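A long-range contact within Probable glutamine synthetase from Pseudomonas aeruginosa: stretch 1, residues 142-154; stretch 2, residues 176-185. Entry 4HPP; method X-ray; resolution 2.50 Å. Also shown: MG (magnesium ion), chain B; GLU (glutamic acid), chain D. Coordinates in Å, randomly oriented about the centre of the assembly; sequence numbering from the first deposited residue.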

# COMPACT_ATOMS: atom_id res chain seq x y z
N GLU A 142 16.72 -3.72 -13.97
CA GLU A 142 17.14 -3.14 -15.26
C GLU A 142 16.79 -4.01 -16.51
O GLU A 142 16.28 -5.13 -16.36
CB GLU A 142 18.67 -2.92 -15.23
CG GLU A 142 19.35 -2.99 -13.86
CD GLU A 142 20.88 -3.13 -13.97
OE1 GLU A 142 21.51 -2.12 -14.24
OE2 GLU A 142 21.46 -4.24 -13.81
N ARG A 143 17.05 -3.49 -17.73
CA ARG A 143 17.25 -4.34 -18.90
C ARG A 143 18.12 -5.59 -18.50
O ARG A 143 18.89 -5.51 -17.53
CB ARG A 143 17.92 -3.56 -20.05
CG ARG A 143 17.01 -2.56 -20.78
CD ARG A 143 17.21 -1.15 -20.23
NE ARG A 143 16.01 -0.29 -20.29
CZ ARG A 143 15.83 0.83 -19.59
NH1 ARG A 143 16.76 1.28 -18.75
NH2 ARG A 143 14.70 1.52 -19.72
N PRO A 144 17.96 -6.76 -19.21
CA PRO A 144 18.77 -7.97 -18.91
C PRO A 144 20.24 -7.67 -19.07
O PRO A 144 20.61 -6.86 -19.91
CB PRO A 144 18.35 -8.98 -19.97
CG PRO A 144 17.32 -8.28 -20.84
CD PRO A 144 16.90 -7.02 -20.21
N ALA A 145 21.09 -8.29 -18.25
CA ALA A 145 22.51 -8.03 -18.43
C ALA A 145 23.11 -8.99 -19.48
O ALA A 145 22.43 -9.90 -20.03
CB ALA A 145 23.25 -8.13 -17.12
N ALA A 146 24.42 -8.81 -19.68
CA ALA A 146 25.15 -9.58 -20.61
C ALA A 146 24.96 -11.11 -20.46
O ALA A 146 24.92 -11.66 -19.32
CB ALA A 146 26.63 -9.20 -20.49
N ALA A 147 24.96 -11.79 -21.61
CA ALA A 147 24.96 -13.22 -21.69
C ALA A 147 26.00 -13.86 -20.75
O ALA A 147 27.14 -13.42 -20.68
CB ALA A 147 25.23 -13.64 -23.10
N PHE A 148 25.60 -14.90 -20.02
CA PHE A 148 26.51 -15.75 -19.25
C PHE A 148 27.06 -15.06 -17.97
O PHE A 148 27.95 -15.60 -17.34
CB PHE A 148 27.70 -16.22 -20.14
CG PHE A 148 27.33 -17.00 -21.40
CD1 PHE A 148 28.10 -16.88 -22.55
CD2 PHE A 148 26.26 -17.88 -21.44
CE1 PHE A 148 27.80 -17.59 -23.71
CE2 PHE A 148 25.95 -18.57 -22.60
CZ PHE A 148 26.70 -18.43 -23.74
N SER A 149 26.57 -13.85 -17.65
CA SER A 149 27.25 -12.94 -16.76
C SER A 149 26.77 -13.05 -15.32
O SER A 149 25.61 -13.43 -15.07
CB SER A 149 27.20 -11.47 -17.28
OG SER A 149 25.89 -10.92 -17.26
N LEU A 150 27.68 -12.75 -14.38
CA LEU A 150 27.38 -12.84 -12.92
C LEU A 150 26.16 -11.96 -12.67
O LEU A 150 25.25 -12.34 -11.93
CB LEU A 150 28.57 -12.40 -12.00
CG LEU A 150 28.42 -12.62 -10.47
CD1 LEU A 150 27.95 -14.03 -10.14
CD2 LEU A 150 29.70 -12.35 -9.72
N GLN A 151 26.11 -10.81 -13.33
CA GLN A 151 24.99 -9.94 -13.10
C GLN A 151 23.70 -10.57 -13.50
O GLN A 151 22.67 -10.35 -12.80
CB GLN A 151 25.20 -8.57 -13.73
CG GLN A 151 26.09 -7.66 -12.90
CD GLN A 151 25.87 -6.24 -13.38
OE1 GLN A 151 26.28 -5.92 -14.47
NE2 GLN A 151 25.21 -5.41 -12.59
N ALA A 152 23.73 -11.40 -14.54
CA ALA A 152 22.45 -12.02 -15.00
C ALA A 152 22.03 -13.06 -14.02
O ALA A 152 20.84 -13.23 -13.79
CB ALA A 152 22.51 -12.60 -16.41
N GLN A 153 22.99 -13.79 -13.43
CA GLN A 153 22.62 -14.73 -12.39
C GLN A 153 22.07 -13.96 -11.16
O GLN A 153 21.02 -14.31 -10.62
CB GLN A 153 23.79 -15.67 -12.07
CG GLN A 153 23.49 -16.57 -10.87
CD GLN A 153 23.96 -18.00 -11.00
OE1 GLN A 153 24.40 -18.48 -12.07
NE2 GLN A 153 23.88 -18.71 -9.87
N ARG A 154 22.73 -12.86 -10.77
CA ARG A 154 22.25 -12.04 -9.67
C ARG A 154 20.89 -11.45 -9.88
O ARG A 154 20.16 -11.29 -8.88
CB ARG A 154 23.22 -10.93 -9.37
CG ARG A 154 24.52 -11.48 -8.81
CD ARG A 154 24.34 -12.65 -7.83
NE ARG A 154 24.04 -12.16 -6.49
CZ ARG A 154 24.14 -12.92 -5.38
NH1 ARG A 154 24.45 -14.24 -5.44
NH2 ARG A 154 23.92 -12.36 -4.19
N MET A 176 24.06 -27.99 -11.80
CA MET A 176 24.58 -26.75 -12.39
C MET A 176 23.41 -25.79 -12.61
O MET A 176 22.35 -26.23 -13.01
CB MET A 176 25.23 -27.09 -13.71
CG MET A 176 26.59 -26.52 -14.01
SD MET A 176 27.90 -26.97 -12.84
CE MET A 176 28.78 -25.42 -13.01
N PHE A 177 23.59 -24.49 -12.34
CA PHE A 177 22.60 -23.47 -12.72
C PHE A 177 23.39 -22.34 -13.32
O PHE A 177 24.43 -21.98 -12.80
CB PHE A 177 21.76 -22.95 -11.52
CG PHE A 177 20.80 -21.85 -11.89
CD1 PHE A 177 19.47 -22.14 -12.23
CD2 PHE A 177 21.22 -20.52 -11.92
CE1 PHE A 177 18.61 -21.11 -12.66
CE2 PHE A 177 20.34 -19.50 -12.31
CZ PHE A 177 19.04 -19.80 -12.66
N LEU A 178 22.93 -21.80 -14.43
CA LEU A 178 23.74 -20.77 -15.09
C LEU A 178 22.88 -19.86 -15.95
O LEU A 178 21.93 -20.33 -16.57
CB LEU A 178 24.83 -21.47 -15.93
CG LEU A 178 24.47 -22.58 -16.93
CD1 LEU A 178 24.56 -22.08 -18.37
CD2 LEU A 178 25.35 -23.82 -16.77
N PRO A 179 23.20 -18.55 -16.01
CA PRO A 179 22.55 -17.72 -17.08
C PRO A 179 23.11 -18.14 -18.42
O PRO A 179 24.29 -18.51 -18.49
CB PRO A 179 23.04 -16.31 -16.80
CG PRO A 179 24.36 -16.54 -16.09
CD PRO A 179 24.27 -17.82 -15.30
N GLU A 180 22.27 -18.19 -19.46
CA GLU A 180 22.69 -18.64 -20.79
C GLU A 180 22.78 -17.46 -21.80
O GLU A 180 22.77 -16.27 -21.42
CB GLU A 180 21.71 -19.69 -21.32
CG GLU A 180 22.20 -21.12 -21.27
CD GLU A 180 23.14 -21.49 -22.40
OE1 GLU A 180 23.62 -22.64 -22.42
OE2 GLU A 180 23.41 -20.64 -23.27
N TYR A 181 22.80 -17.79 -23.09
CA TYR A 181 23.15 -16.80 -24.11
C TYR A 181 22.05 -15.74 -24.29
O TYR A 181 22.35 -14.56 -24.33
CB TYR A 181 23.69 -17.48 -25.44
CG TYR A 181 24.13 -16.52 -26.50
CD1 TYR A 181 25.02 -15.48 -26.21
CD2 TYR A 181 23.63 -16.64 -27.81
CE1 TYR A 181 25.41 -14.57 -27.18
CE2 TYR A 181 23.99 -15.72 -28.79
CZ TYR A 181 24.87 -14.69 -28.48
OH TYR A 181 25.23 -13.81 -29.46
N GLY A 182 20.77 -16.14 -24.28
CA GLY A 182 19.73 -15.16 -24.52
C GLY A 182 19.32 -14.36 -23.34
O GLY A 182 19.57 -14.72 -22.16
N GLN A 183 18.61 -13.28 -23.62
CA GLN A 183 18.16 -12.43 -22.54
C GLN A 183 17.13 -13.17 -21.67
O GLN A 183 16.13 -13.74 -22.19
CB GLN A 183 17.54 -11.21 -23.14
CG GLN A 183 18.44 -10.50 -24.13
CD GLN A 183 18.00 -9.07 -24.26
OE1 GLN A 183 16.79 -8.78 -24.23
NE2 GLN A 183 18.95 -8.16 -24.34
N ARG A 184 17.36 -13.18 -20.35
CA ARG A 184 16.49 -13.94 -19.39
C ARG A 184 16.61 -15.46 -19.60
O ARG A 184 15.75 -16.22 -19.13
CB ARG A 184 15.02 -13.51 -19.56
CG ARG A 184 14.81 -12.01 -19.75
CD ARG A 184 15.11 -11.31 -18.42
NE ARG A 184 14.76 -9.90 -18.39
CZ ARG A 184 15.08 -9.08 -17.39
NH1 ARG A 184 15.75 -9.55 -16.32
NH2 ARG A 184 14.74 -7.77 -17.46
N GLN A 185 17.63 -15.92 -20.35
CA GLN A 185 17.77 -17.33 -20.47
C GLN A 185 18.62 -17.90 -19.33
O GLN A 185 19.71 -17.34 -18.99
CB GLN A 185 18.38 -17.67 -21.79
CG GLN A 185 18.17 -19.12 -22.15
CD GLN A 185 18.79 -19.53 -23.47
OE1 GLN A 185 19.84 -19.00 -23.89
NE2 GLN A 185 18.18 -20.53 -24.12
MG MG B . 23.30 -24.70 -22.92
N GLU D . 20.32 -22.58 -26.96
CA GLU D . 20.94 -23.64 -27.85
C GLU D . 19.97 -24.69 -28.43
O GLU D . 18.89 -24.37 -28.91
CB GLU D . 22.06 -24.36 -27.10
CG GLU D . 23.27 -23.50 -26.86
CD GLU D . 24.25 -24.15 -25.94
OE1 GLU D . 25.34 -24.47 -26.43
OE2 GLU D . 23.92 -24.36 -24.75
OXT GLU D . 20.23 -25.90 -28.44
O HOH W 1 22.39 -14.62 -19.43

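Stretch 1 is an extended loop that turns into a helix at Leu150; stretch 2 is the end of a strand, residues 176-179, followed by a loop. The helix and strand axes pass 7.6 Å apart with their N-to-C directions at 108°. The nearest CA pairs lie in the loop of stretch 1 and, in stretch 2, at the strand's last residue and the loop after it. The CA atoms of Ala147 and Tyr181 are 4.7 Å apart, those of Phe148 and Pro179 4.9 Å, and those of Pro144 and Gln183 5.8 Å; stretch 2 thus runs against stretch 1 in opposite order.

Each loop is shaped by a type II beta turn, Ala146 to Ser149 and Gly182 to Gln185. In the first, Ser149 OG gives a very short 2.4 Å hydrogen bond to Ala146 O, and Ser149 occupies the N-cap position of the helix. In the second, Gln185 N bonds to Gly182 O at 2.9 Å, while Gly182 N reaches Gln185 OE1 at 3.0 Å, so backbone and side chain of Gln185 both brace the turn. The backbones are joined directly by one weak hydrogen bond, Phe148 N to Glu180 O at 3.4 Å. A water bridges the same two atoms, accepting from Phe148 N at 3.3 Å and donating to Glu180 O at 2.6 Å.

The contact buries 646 Å² in all, and Pro179, Phe148 and Pro144 contribute most. Pro179 points toward stretch 1, and its compact ring fits between the turn and the first turn of the helix: Pro179 CG lies 3.6 Å from Phe148 C and Pro179 CB 3.8 Å from Ala152 CB. The methyl of Ala152 is the helix's apolar contact with the proline ring. Gln153 starts out sideways, but its end swings in to set OE1 3.3 Å from Pro179 CD and, near the plane of the Phe177 ring, 3.8 Å from Phe177 CD2; its NE2 is hydrogen-bonded elsewhere in the structure.

The CA-to-CB bond of Phe148 points away, yet with chi1 in the m well its ring returns to stretch 2. Phe148 CZ packs 3.6 Å from Tyr181 CB, and the two rings meet obliquely, centroids 5.9 Å apart and planes at 35°. At the ring edge, Phe148 CE2 is 3.3 Å from Glu180 OE2. That carboxylate oxygen also accepts from Tyr181 N at 2.9 Å, while Glu180 OE1 binds the magnesium ion MG at 2.1 Å; the bound glutamic acid ligates the same metal, so a residue of this interface reaches the ligand site. Ala147 points toward stretch 2, its CB 3.6 Å from Tyr181 CD1.

At the far end, Arg184 turns its guanidinium to stretch 1. Arg184 NH2 donates to Glu142 O at 3.2 Å, with the acceptor near the guanidinium plane, while Pro144 CD covers one face, 3.6 Å from Arg184 NH2. The flat, charged group can thus bond along its edge and pack across its face. Pro144 also leans on Gln183, its CG 3.5 Å from Gln183 OE1.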